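Trans-4-hydroxy-L-proline dehydratase (Clostridioides difficile 70-100-2010, PDB 6VXC) catalyses the radical-based dehydration of trans-4-hydroxy-L-proline to (S)-1-pyrroline-5-carboxylate, a step in anaerobic hydroxyproline breakdown. Local coordinates at residues Y103-E115 with H135-R149. Residues are numbered along the deposited sequence; the frame is centred on the assembly and turned at random.
Sequences YPEICCHTMEDLE and HKEEIIPFWKKRQTR
Pro-104 sets CB and CG over one face of the Trp-143 indole, CG standing 3.9 Å from the centroid of the five-membered ring in a CH-pi contact; the compact, rigid pyrrolidine ring offers C-H groups to such a face. Glu-105 adds CB 3.5 Å from Trp-143 CZ3, while its carboxylate turns off to Arg-47 and Arg-68. Cys-108, small and only weakly polar, has SG anti to the backbone N (chi1 178°), which lodges the sulfur against the helix, 3.8 Å from Ile-140 CA. Farther along, His-135 NE2 donates to His-109 O at 2.8 Å, a straight bond in the imidazole plane though above the carbonyl plane; Met-111 SD lies at the same ring's edge, and Leu-114 CD1 touches His-135 CD2 at 3.6 Å. Gln-147 works as a clamp: OE1 accepts from Cys-108 N (2.9 Å), NE2 donates to Lys-144 O, and two waters link this amide to Cys-108 O. Glu-105 O and Ile-106 O take the N-H groups of Thr-148 and Arg-149, the first turn after the N-cap residue Gln-147. Loop carbonyls thus meet first-turn N-H groups of helix 148-155, which lack acceptors within the helix: buried helix-loop packing in the pyruvate formate lyase-like part of this glycyl radical enzyme, away from the probable catalytic residues.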
loop_
_atom_site.group_PDB
_atom_site.type_symbol
_atom_site.label_atom_id
_atom_site.label_comp_id
_atom_site.label_asym_id
_atom_site.label_seq_id
_atom_site.Cartn_x
_atom_site.Cartn_y
_atom_site.Cartn_z
ATOM N N TYR A 103 -17.140 -6.236 4.667
ATOM C CA TYR A 103 -17.541 -4.841 4.520
ATOM C C TYR A 103 -18.581 -4.726 3.406
ATOM O O TYR A 103 -18.311 -4.173 2.337
ATOM C CB TYR A 103 -16.311 -3.969 4.254
ATOM C CG TYR A 103 -15.259 -4.063 5.360
ATOM C CD1 TYR A 103 -14.383 -5.139 5.418
ATOM C CD2 TYR A 103 -15.173 -3.102 6.356
ATOM C CE1 TYR A 103 -13.439 -5.249 6.421
ATOM C CE2 TYR A 103 -14.211 -3.206 7.378
ATOM C CZ TYR A 103 -13.349 -4.284 7.397
ATOM O OH TYR A 103 -12.389 -4.423 8.399
ATOM N N PRO A 104 -19.800 -5.228 3.639
ATOM C CA PRO A 104 -20.819 -5.236 2.571
ATOM C C PRO A 104 -21.329 -3.854 2.179
ATOM O O PRO A 104 -21.949 -3.728 1.117
ATOM C CB PRO A 104 -21.941 -6.088 3.171
ATOM C CG PRO A 104 -21.791 -5.916 4.651
ATOM C CD PRO A 104 -20.305 -5.811 4.892
ATOM N N GLU A 105 -21.066 -2.809 2.972
ATOM C CA GLU A 105 -21.387 -1.460 2.524
ATOM C C GLU A 105 -20.524 -1.030 1.348
ATOM O O GLU A 105 -20.875 -0.072 0.649
ATOM C CB GLU A 105 -21.237 -0.454 3.664
ATOM C CG GLU A 105 -19.807 -0.319 4.200
ATOM C CD GLU A 105 -19.562 -1.199 5.398
ATOM O OE1 GLU A 105 -19.457 -0.647 6.516
ATOM O OE2 GLU A 105 -19.536 -2.436 5.237
ATOM N N ILE A 106 -19.384 -1.689 1.155
ATOM C CA ILE A 106 -18.466 -1.397 0.064
ATOM C C ILE A 106 -18.627 -2.450 -1.020
ATOM O O ILE A 106 -18.901 -2.125 -2.174
ATOM C CB ILE A 106 -17.010 -1.353 0.560
ATOM C CG1 ILE A 106 -16.836 -0.265 1.622
ATOM C CG2 ILE A 106 -16.051 -1.129 -0.619
ATOM C CD1 ILE A 106 -15.501 -0.361 2.352
ATOM N N CYS A 107 -18.444 -3.715 -0.655
ATOM C CA CYS A 107 -18.592 -4.840 -1.577
ATOM C C CYS A 107 -19.346 -5.942 -0.853
ATOM O O CYS A 107 -18.825 -6.559 0.082
ATOM C CB CYS A 107 -17.243 -5.356 -2.089
ATOM S SG CYS A 107 -17.413 -6.745 -3.238
ATOM N N CYS A 108 -20.572 -6.177 -1.287
ATOM C CA CYS A 108 -21.395 -7.249 -0.762
ATOM C C CYS A 108 -21.160 -8.462 -1.645
ATOM O O CYS A 108 -21.638 -8.505 -2.779
ATOM C CB CYS A 108 -22.860 -6.833 -0.754
ATOM S SG CYS A 108 -23.947 -8.117 -0.181
ATOM N N HIS A 109 -20.409 -9.434 -1.145
ATOM C CA HIS A 109 -19.998 -10.547 -1.993
ATOM C C HIS A 109 -21.196 -11.362 -2.462
ATOM O O HIS A 109 -22.226 -11.433 -1.791
ATOM C CB HIS A 109 -19.028 -11.461 -1.246
ATOM C CG HIS A 109 -17.719 -10.811 -0.939
ATOM N ND1 HIS A 109 -17.342 -10.464 0.338
ATOM C CD2 HIS A 109 -16.710 -10.420 -1.752
ATOM C CE1 HIS A 109 -16.153 -9.892 0.300
ATOM N NE2 HIS A 109 -15.749 -9.851 -0.957
ATOM N N THR A 110 -21.067 -11.940 -3.656
ATOM C CA THR A 110 -21.993 -12.966 -4.108
ATOM C C THR A 110 -21.645 -14.298 -3.448
ATOM O O THR A 110 -20.537 -14.500 -2.935
ATOM C CB THR A 110 -21.945 -13.134 -5.627
ATOM O OG1 THR A 110 -20.673 -13.674 -6.000
ATOM C CG2 THR A 110 -22.148 -11.811 -6.334
ATOM N N MET A 111 -22.603 -15.228 -3.478
ATOM C CA MET A 111 -22.310 -16.560 -2.967
ATOM C C MET A 111 -21.205 -17.221 -3.779
ATOM O O MET A 111 -20.430 -18.017 -3.238
ATOM C CB MET A 111 -23.582 -17.410 -2.942
ATOM C CG MET A 111 -24.695 -16.825 -2.063
ATOM S SD MET A 111 -24.233 -16.456 -0.353
ATOM C CE MET A 111 -23.731 -18.078 0.221
ATOM N N GLU A 112 -21.104 -16.900 -5.073
ATOM C CA GLU A 112 -19.984 -17.417 -5.850
ATOM C C GLU A 112 -18.663 -16.832 -5.362
ATOM O O GLU A 112 -17.654 -17.538 -5.318
ATOM C CB GLU A 112 -20.163 -17.139 -7.342
ATOM C CG GLU A 112 -19.053 -17.794 -8.164
ATOM C CD GLU A 112 -19.060 -17.423 -9.638
ATOM O OE1 GLU A 112 -19.895 -16.589 -10.052
ATOM O OE2 GLU A 112 -18.233 -17.991 -10.389
ATOM N N ASP A 113 -18.642 -15.540 -5.018
ATOM C CA ASP A 113 -17.444 -14.944 -4.437
ATOM C C ASP A 113 -16.966 -15.748 -3.238
ATOM O O ASP A 113 -15.772 -16.037 -3.102
ATOM C CB ASP A 113 -17.704 -13.497 -4.012
ATOM C CG ASP A 113 -17.771 -12.532 -5.176
ATOM O OD1 ASP A 113 -17.145 -12.778 -6.218
ATOM O OD2 ASP A 113 -18.441 -11.493 -5.027
ATOM N N LEU A 114 -17.887 -16.087 -2.338
ATOM C CA LEU A 114 -17.515 -16.845 -1.154
ATOM C C LEU A 114 -16.951 -18.197 -1.538
ATOM O O LEU A 114 -15.951 -18.644 -0.969
ATOM C CB LEU A 114 -18.720 -17.015 -0.235
ATOM C CG LEU A 114 -19.307 -15.706 0.279
ATOM C CD1 LEU A 114 -20.360 -15.969 1.347
ATOM C CD2 LEU A 114 -18.210 -14.791 0.791
ATOM N N GLU A 115 -17.570 -18.853 -2.522
ATOM C CA GLU A 115 -17.067 -20.133 -3.003
ATOM C C GLU A 115 -15.656 -19.998 -3.571
ATOM O O GLU A 115 -14.805 -20.866 -3.362
ATOM C CB GLU A 115 -18.028 -20.696 -4.060
ATOM C CG GLU A 115 -17.764 -22.138 -4.486
ATOM C CD GLU A 115 -18.264 -23.166 -3.489
ATOM O OE1 GLU A 115 -18.710 -22.772 -2.387
ATOM O OE2 GLU A 115 -18.204 -24.375 -3.810
ATOM N N HIS A 135 -24.516 -14.736 5.661
ATOM C CA HIS A 135 -24.305 -13.834 4.536
ATOM C C HIS A 135 -25.427 -13.979 3.516
ATOM O O HIS A 135 -25.929 -12.982 2.986
ATOM C CB HIS A 135 -22.952 -14.101 3.871
ATOM C CG HIS A 135 -22.634 -13.132 2.780
ATOM N ND1 HIS A 135 -22.224 -11.842 3.030
ATOM C CD2 HIS A 135 -22.738 -13.237 1.436
ATOM C CE1 HIS A 135 -22.051 -11.204 1.888
ATOM N NE2 HIS A 135 -22.354 -12.030 0.902
ATOM N N LYS A 136 -25.825 -15.220 3.227
ATOM C CA LYS A 136 -26.867 -15.452 2.241
ATOM C C LYS A 136 -28.211 -14.922 2.716
ATOM O O LYS A 136 -28.954 -14.317 1.936
ATOM C CB LYS A 136 -26.981 -16.944 1.931
ATOM C CG LYS A 136 -28.017 -17.231 0.863
ATOM C CD LYS A 136 -28.325 -18.706 0.736
ATOM C CE LYS A 136 -29.040 -18.969 -0.584
ATOM N NZ LYS A 136 -29.677 -20.308 -0.624
ATOM N N GLU A 137 -28.535 -15.122 3.995
ATOM C CA GLU A 137 -29.880 -14.848 4.483
ATOM C C GLU A 137 -30.050 -13.464 5.085
ATOM O O GLU A 137 -31.134 -12.883 4.975
ATOM C CB GLU A 137 -30.281 -15.886 5.527
ATOM C CG GLU A 137 -30.331 -17.299 5.011
ATOM C CD GLU A 137 -30.703 -18.294 6.093
ATOM O OE1 GLU A 137 -30.939 -19.475 5.755
ATOM O OE2 GLU A 137 -30.770 -17.897 7.279
ATOM N N GLU A 138 -29.026 -12.917 5.724
ATOM C CA GLU A 138 -29.149 -11.613 6.360
ATOM C C GLU A 138 -28.450 -10.493 5.601
ATOM O O GLU A 138 -28.965 -9.373 5.562
ATOM C CB GLU A 138 -28.595 -11.659 7.786
ATOM C CG GLU A 138 -29.112 -12.776 8.679
ATOM C CD GLU A 138 -30.625 -12.769 8.846
ATOM O OE1 GLU A 138 -31.209 -13.875 8.923
ATOM O OE2 GLU A 138 -31.222 -11.670 8.947
ATOM N N ILE A 139 -27.279 -10.755 5.016
ATOM C CA ILE A 139 -26.428 -9.699 4.471
ATOM C C ILE A 139 -26.812 -9.345 3.040
ATOM O O ILE A 139 -27.056 -8.176 2.734
ATOM C CB ILE A 139 -24.938 -10.093 4.545
ATOM C CG1 ILE A 139 -24.541 -10.441 5.981
ATOM C CG2 ILE A 139 -24.067 -8.947 4.030
ATOM C CD1 ILE A 139 -24.908 -9.388 6.993
ATOM N N ILE A 140 -26.814 -10.335 2.145
ATOM C CA ILE A 140 -27.112 -10.062 0.735
ATOM C C ILE A 140 -28.466 -9.385 0.554
ATOM O O ILE A 140 -28.537 -8.379 -0.171
ATOM C CB ILE A 140 -26.991 -11.355 -0.090
ATOM C CG1 ILE A 140 -25.526 -11.769 -0.201
ATOM C CG2 ILE A 140 -27.612 -11.186 -1.464
ATOM C CD1 ILE A 140 -25.326 -12.986 -1.035
ATOM N N PRO A 141 -29.558 -9.860 1.167
ATOM C CA PRO A 141 -30.855 -9.207 0.950
ATOM C C PRO A 141 -30.849 -7.746 1.338
ATOM O O PRO A 141 -31.574 -6.959 0.726
ATOM C CB PRO A 141 -31.808 -10.034 1.821
ATOM C CG PRO A 141 -31.143 -11.348 1.963
ATOM C CD PRO A 141 -29.688 -11.039 2.037
ATOM N N PHE A 142 -30.048 -7.346 2.326
ATOM C CA PHE A 142 -30.028 -5.947 2.732
ATOM C C PHE A 142 -29.002 -5.119 1.958
ATOM O O PHE A 142 -29.307 -3.997 1.544
ATOM C CB PHE A 142 -29.772 -5.844 4.240
ATOM C CG PHE A 142 -29.873 -4.442 4.774
ATOM C CD1 PHE A 142 -31.095 -3.914 5.158
ATOM C CD2 PHE A 142 -28.747 -3.646 4.876
ATOM C CE1 PHE A 142 -31.194 -2.621 5.631
ATOM C CE2 PHE A 142 -28.836 -2.342 5.353
ATOM C CZ PHE A 142 -30.065 -1.830 5.734
ATOM N N TRP A 143 -27.798 -5.649 1.728
ATOM C CA TRP A 143 -26.690 -4.834 1.239
ATOM C C TRP A 143 -26.447 -4.924 -0.261
ATOM O O TRP A 143 -25.770 -4.049 -0.804
ATOM C CB TRP A 143 -25.388 -5.203 1.964
ATOM C CG TRP A 143 -25.404 -4.768 3.374
ATOM C CD1 TRP A 143 -25.671 -5.538 4.471
ATOM C CD2 TRP A 143 -25.170 -3.446 3.860
ATOM N NE1 TRP A 143 -25.608 -4.778 5.605
ATOM C CE2 TRP A 143 -25.301 -3.490 5.260
ATOM C CE3 TRP A 143 -24.852 -2.231 3.247
ATOM C CZ2 TRP A 143 -25.128 -2.368 6.055
ATOM C CZ3 TRP A 143 -24.687 -1.117 4.036
ATOM C CH2 TRP A 143 -24.828 -1.192 5.424
ATOM N N LYS A 144 -26.979 -5.929 -0.951
ATOM C CA LYS A 144 -26.692 -6.051 -2.383
ATOM C C LYS A 144 -27.065 -4.780 -3.144
ATOM O O LYS A 144 -26.346 -4.365 -4.058
ATOM C CB LYS A 144 -27.421 -7.263 -2.959
ATOM C CG LYS A 144 -27.195 -7.545 -4.437
ATOM C CD LYS A 144 -27.829 -8.891 -4.805
ATOM C CE LYS A 144 -27.622 -9.255 -6.266
ATOM N NZ LYS A 144 -28.170 -8.177 -7.138
ATOM N N LYS A 145 -28.192 -4.153 -2.801
ATOM C CA LYS A 145 -28.570 -2.925 -3.488
ATOM C C LYS A 145 -27.912 -1.690 -2.883
ATOM O O LYS A 145 -27.970 -0.619 -3.492
ATOM C CB LYS A 145 -30.098 -2.747 -3.481
ATOM C CG LYS A 145 -30.679 -2.379 -2.121
ATOM C CD LYS A 145 -32.184 -2.218 -2.196
ATOM C CE LYS A 145 -32.779 -1.894 -0.842
ATOM N NZ LYS A 145 -34.273 -1.937 -0.857
ATOM N N ARG A 146 -27.286 -1.811 -1.712
ATOM C CA ARG A 146 -26.689 -0.661 -1.049
ATOM C C ARG A 146 -25.184 -0.526 -1.270
ATOM O O ARG A 146 -24.658 0.580 -1.149
ATOM C CB ARG A 146 -26.978 -0.720 0.457
ATOM C CG ARG A 146 -28.437 -0.461 0.816
ATOM C CD ARG A 146 -28.674 -0.573 2.319
ATOM N NE ARG A 146 -29.964 -0.007 2.713
ATOM C CZ ARG A 146 -31.132 -0.644 2.683
ATOM N NH1 ARG A 146 -31.197 -1.905 2.292
ATOM N NH2 ARG A 146 -32.242 -0.005 3.057
ATOM N N GLN A 147 -24.492 -1.605 -1.611
ATOM C CA GLN A 147 -23.034 -1.584 -1.708
ATOM C C GLN A 147 -22.530 -0.506 -2.661
ATOM O O GLN A 147 -23.087 -0.294 -3.739
ATOM C CB GLN A 147 -22.545 -2.949 -2.178
ATOM C CG GLN A 147 -23.151 -3.378 -3.503
ATOM C CD GLN A 147 -22.699 -4.768 -3.915
ATOM O OE1 GLN A 147 -21.521 -5.110 -3.780
ATOM N NE2 GLN A 147 -23.641 -5.592 -4.387
ATOM N N THR A 148 -21.436 0.162 -2.279
ATOM C CA THR A 148 -20.899 1.207 -3.145
ATOM C C THR A 148 -20.373 0.656 -4.463
ATOM O O THR A 148 -20.309 1.399 -5.441
ATOM C CB THR A 148 -19.771 1.993 -2.458
ATOM O OG1 THR A 148 -18.765 1.090 -1.995
ATOM C CG2 THR A 148 -20.302 2.831 -1.293
ATOM N N ARG A 149 -19.995 -0.620 -4.521
ATOM C CA ARG A 149 -19.444 -1.128 -5.769
ATOM C C ARG A 149 -20.467 -1.016 -6.899
ATOM O O ARG A 149 -20.111 -0.709 -8.042
ATOM C CB ARG A 149 -18.965 -2.574 -5.619
ATOM C CG ARG A 149 -18.217 -3.046 -6.880
ATOM C CD ARG A 149 -17.660 -4.461 -6.831
ATOM N NE ARG A 149 -16.759 -4.677 -7.961
ATOM C CZ ARG A 149 -17.137 -4.966 -9.201
ATOM N NH1 ARG A 149 -18.426 -5.102 -9.490
ATOM N NH2 ARG A 149 -16.223 -5.108 -10.154
HETATM O O HOH W 1 -23.223 1.466 1.300
HETATM O O HOH W 2 -20.425 -7.195 -5.227
HETATM O O HOH W 3 -23.406 -8.250 -5.362
#